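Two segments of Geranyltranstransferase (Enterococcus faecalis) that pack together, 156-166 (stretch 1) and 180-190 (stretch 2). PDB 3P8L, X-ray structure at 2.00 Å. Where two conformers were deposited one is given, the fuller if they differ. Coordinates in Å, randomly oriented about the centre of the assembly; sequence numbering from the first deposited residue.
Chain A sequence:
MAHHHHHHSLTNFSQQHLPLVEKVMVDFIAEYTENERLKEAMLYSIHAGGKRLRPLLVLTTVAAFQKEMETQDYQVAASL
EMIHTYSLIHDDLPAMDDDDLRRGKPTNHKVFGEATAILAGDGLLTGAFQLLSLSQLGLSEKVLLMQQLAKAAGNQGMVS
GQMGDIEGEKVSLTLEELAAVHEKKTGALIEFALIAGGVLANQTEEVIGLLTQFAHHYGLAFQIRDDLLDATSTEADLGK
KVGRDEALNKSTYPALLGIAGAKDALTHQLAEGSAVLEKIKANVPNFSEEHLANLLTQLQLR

Stretch 1 (156-166) QGMVSGQMGDI
Stretch 2, residues 180-190: AVHEKKTGALI

Two helices of one chain pack here in a nearly antiparallel pair, their N-to-C directions 147° apart and their axes approaching to 6.7 Å. Stretch 1 enters its helix at Met-158, after Gly-157 at the N-cap position (phi/psi -136/-116), and runs helical to Ile-166. Stretch 2 is helical throughout, with phi near -65 and psi near -40 over most of its length, but a wider pi-type turn spans 183-187: Gly-187 N bonds His-182 O at 2.9 Å, and Thr-186 opens to phi -118.

So close an approach depends on glycine. The register is set where Gly-161 CA lies 4.0 Å from Lys-185 CA and 3.8 Å from Lys-185 N. A CB on Gly-161 would point straight at stretch 2 and fall 2.3 Å from Lys-185 N, a clash. One turn on, a CB on Gly-164 would sit a tight 3.2 Å from Val-181 CG2. At the other end, a CB on Gly-157 would come 3.3 Å from Ala-188 CB, whose small methyl suits this narrow gap.

No hydrogen bond joins the stretches. Instead, Met-158 CA makes a CA-H...O contact with Lys-184 O at 3.2 Å; Met-158 N is equally near that oxygen, but at a poor angle. Met-158 extends (chi1 t, chi2 t, chi3 p), laying its CG 3.7 Å from Lys-185 O and its SD 3.9 Å from Leu-189 CD1. Leu-189 adopts m, t; its CA-to-CB bond points sideways, but the chain end comes nearer, giving the flexible thioether an apolar partner.

Val-181, chi1 t, points toward stretch 1 and uses both methyls: CG1 lies 3.8 Å from Gly-161 O, and CG2 lies 3.9 Å from Gly-164 C. Its compact branched side chain fills the space beside these glycines.

The two lysines contribute their aliphatic portions to the interface. Lys-184 (m, t, m, m) starts toward stretch 1, with CB 3.7 Å from Gly-161 CA and CD 4.2 Å from Ser-160 CB. Its end then leads away, the two final m torsions folding it back along its own helix so that NZ donates to Ala-180 O at 3.2 Å. Lys-185 is extended through t, t, t before a final m; its CG packs 4.2 Å from Gln-162 CG (Gln-162: m, t, chi3 -35°), and its CE reaches 3.4 Å from Asp-165 OD2. Asp-165 (chi1 t, chi2 48°) points toward stretch 2, yet its OD2 remains 4.3 Å from Lys-185 NZ: the opposite charges attract, but beyond salt-bridge range.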

# COMPACT_ATOMS: atom_id res chain seq x y z
N GLN A 156 -9.59 -4.51 6.20
CA GLN A 156 -11.04 -4.68 6.09
C GLN A 156 -11.46 -5.61 4.97
O GLN A 156 -12.62 -6.01 4.88
CB GLN A 156 -11.74 -3.33 5.89
CG GLN A 156 -11.75 -2.49 7.14
CD GLN A 156 -12.74 -1.36 7.06
OE1 GLN A 156 -13.77 -1.38 7.73
NE2 GLN A 156 -12.44 -0.38 6.23
N GLY A 157 -10.51 -5.93 4.09
CA GLY A 157 -10.83 -6.70 2.90
C GLY A 157 -9.82 -7.79 2.61
O GLY A 157 -9.66 -8.72 3.43
N MET A 158 -9.14 -7.64 1.47
CA MET A 158 -8.28 -8.70 0.90
C MET A 158 -7.28 -9.35 1.87
O MET A 158 -7.17 -10.58 1.90
CB MET A 158 -7.55 -8.21 -0.37
CG MET A 158 -6.82 -9.30 -1.16
SD MET A 158 -5.82 -8.63 -2.53
CE MET A 158 -4.68 -7.70 -1.53
N VAL A 159 -6.58 -8.53 2.65
CA VAL A 159 -5.54 -9.05 3.55
C VAL A 159 -6.15 -9.90 4.66
O VAL A 159 -5.64 -10.98 4.94
CB VAL A 159 -4.62 -7.94 4.10
CG1 VAL A 159 -3.59 -8.54 5.07
CG2 VAL A 159 -3.88 -7.26 2.96
N SER A 160 -7.25 -9.43 5.26
CA SER A 160 -8.02 -10.25 6.23
C SER A 160 -8.55 -11.53 5.61
O SER A 160 -8.53 -12.58 6.25
CB SER A 160 -9.16 -9.45 6.84
OG SER A 160 -8.70 -8.75 7.98
N GLY A 161 -8.98 -11.43 4.35
CA GLY A 161 -9.41 -12.60 3.56
C GLY A 161 -8.33 -13.64 3.32
O GLY A 161 -8.59 -14.84 3.43
N GLN A 162 -7.12 -13.17 2.97
CA GLN A 162 -5.97 -14.05 2.76
C GLN A 162 -5.62 -14.77 4.06
O GLN A 162 -5.31 -15.97 4.07
CB GLN A 162 -4.76 -13.25 2.21
CG GLN A 162 -4.94 -12.74 0.75
CD GLN A 162 -3.80 -11.85 0.25
OE1 GLN A 162 -3.21 -11.07 0.99
NE2 GLN A 162 -3.51 -11.94 -1.04
N MET A 163 -5.66 -14.02 5.16
CA MET A 163 -5.40 -14.60 6.48
C MET A 163 -6.47 -15.65 6.84
O MET A 163 -6.13 -16.76 7.26
CB MET A 163 -5.28 -13.52 7.57
CG MET A 163 -4.76 -14.05 8.93
SD MET A 163 -2.98 -14.40 9.06
CE MET A 163 -2.83 -16.00 8.35
N GLY A 164 -7.74 -15.32 6.61
CA GLY A 164 -8.85 -16.25 6.77
C GLY A 164 -8.69 -17.53 5.96
O GLY A 164 -8.90 -18.63 6.49
N ASP A 165 -8.28 -17.40 4.70
CA ASP A 165 -8.07 -18.55 3.81
C ASP A 165 -7.00 -19.53 4.30
O ASP A 165 -7.17 -20.74 4.23
CB ASP A 165 -7.73 -18.09 2.38
CG ASP A 165 -7.97 -19.18 1.34
OD1 ASP A 165 -9.05 -19.81 1.34
OD2 ASP A 165 -7.08 -19.41 0.50
N ILE A 166 -5.90 -18.98 4.81
CA ILE A 166 -4.79 -19.77 5.36
C ILE A 166 -5.21 -20.50 6.66
O ILE A 166 -4.87 -21.67 6.86
CB ILE A 166 -3.54 -18.88 5.55
CG1 ILE A 166 -2.94 -18.55 4.18
CG2 ILE A 166 -2.51 -19.54 6.49
CD1 ILE A 166 -2.10 -17.31 4.16
N ALA A 180 -17.64 -15.84 3.63
CA ALA A 180 -17.04 -14.66 4.25
C ALA A 180 -15.57 -14.52 3.87
O ALA A 180 -15.10 -13.40 3.65
CB ALA A 180 -17.18 -14.69 5.77
N VAL A 181 -14.87 -15.65 3.80
CA VAL A 181 -13.49 -15.67 3.32
C VAL A 181 -13.40 -15.21 1.86
O VAL A 181 -12.63 -14.31 1.55
CB VAL A 181 -12.81 -17.06 3.54
CG1 VAL A 181 -11.53 -17.20 2.70
CG2 VAL A 181 -12.49 -17.25 5.01
N HIS A 182 -14.23 -15.80 0.99
CA HIS A 182 -14.23 -15.45 -0.44
C HIS A 182 -14.61 -13.99 -0.65
O HIS A 182 -14.02 -13.33 -1.49
CB HIS A 182 -15.17 -16.35 -1.25
CG HIS A 182 -14.64 -17.74 -1.48
ND1 HIS A 182 -13.33 -18.09 -1.23
CD2 HIS A 182 -15.24 -18.86 -1.95
CE1 HIS A 182 -13.15 -19.37 -1.53
NE2 HIS A 182 -14.29 -19.85 -1.97
N GLU A 183 -15.56 -13.52 0.14
CA GLU A 183 -16.03 -12.14 0.09
C GLU A 183 -14.94 -11.12 0.38
O GLU A 183 -14.92 -10.03 -0.19
CB GLU A 183 -17.14 -11.96 1.12
CG GLU A 183 -18.14 -10.88 0.84
CD GLU A 183 -19.42 -11.13 1.61
OE1 GLU A 183 -20.10 -12.15 1.34
OE2 GLU A 183 -19.74 -10.32 2.51
N LYS A 184 -14.04 -11.45 1.31
CA LYS A 184 -12.96 -10.52 1.64
C LYS A 184 -11.77 -10.71 0.70
O LYS A 184 -11.23 -9.74 0.18
CB LYS A 184 -12.54 -10.61 3.11
CG LYS A 184 -13.58 -10.03 4.08
CD LYS A 184 -13.10 -10.09 5.53
CE LYS A 184 -13.20 -11.49 6.14
NZ LYS A 184 -14.61 -11.88 6.46
N LYS A 185 -11.40 -11.96 0.44
CA LYS A 185 -10.21 -12.29 -0.35
C LYS A 185 -10.36 -11.98 -1.85
O LYS A 185 -9.41 -11.55 -2.50
CB LYS A 185 -9.86 -13.76 -0.15
CG LYS A 185 -8.54 -14.24 -0.73
CD LYS A 185 -8.57 -15.75 -0.93
CE LYS A 185 -7.19 -16.39 -0.97
NZ LYS A 185 -6.50 -16.18 -2.28
N THR A 186 -11.55 -12.22 -2.39
CA THR A 186 -11.84 -12.09 -3.82
C THR A 186 -12.91 -11.02 -4.08
O THR A 186 -12.75 -10.17 -4.95
CB THR A 186 -12.29 -13.44 -4.42
OG1 THR A 186 -11.28 -14.43 -4.19
CG2 THR A 186 -12.57 -13.34 -5.93
N GLY A 187 -13.99 -11.07 -3.30
CA GLY A 187 -15.14 -10.19 -3.48
C GLY A 187 -14.81 -8.71 -3.36
O GLY A 187 -15.32 -7.90 -4.14
N ALA A 188 -13.94 -8.38 -2.42
CA ALA A 188 -13.68 -6.99 -2.05
C ALA A 188 -13.11 -6.14 -3.19
O ALA A 188 -13.59 -5.02 -3.38
CB ALA A 188 -12.81 -6.89 -0.79
N LEU A 189 -12.13 -6.66 -3.93
CA LEU A 189 -11.54 -5.92 -5.07
C LEU A 189 -12.49 -5.89 -6.28
O LEU A 189 -12.44 -4.95 -7.07
CB LEU A 189 -10.19 -6.53 -5.51
CG LEU A 189 -8.90 -6.49 -4.67
CD1 LEU A 189 -7.71 -6.98 -5.51
CD2 LEU A 189 -8.61 -5.09 -4.13
N ILE A 190 -13.29 -6.94 -6.43
CA ILE A 190 -14.33 -7.00 -7.48
C ILE A 190 -15.35 -5.91 -7.18
O ILE A 190 -15.74 -5.16 -8.09
CB ILE A 190 -15.01 -8.40 -7.57
CG1 ILE A 190 -13.98 -9.50 -7.87
CG2 ILE A 190 -16.13 -8.42 -8.64
CD1 ILE A 190 -13.19 -9.31 -9.13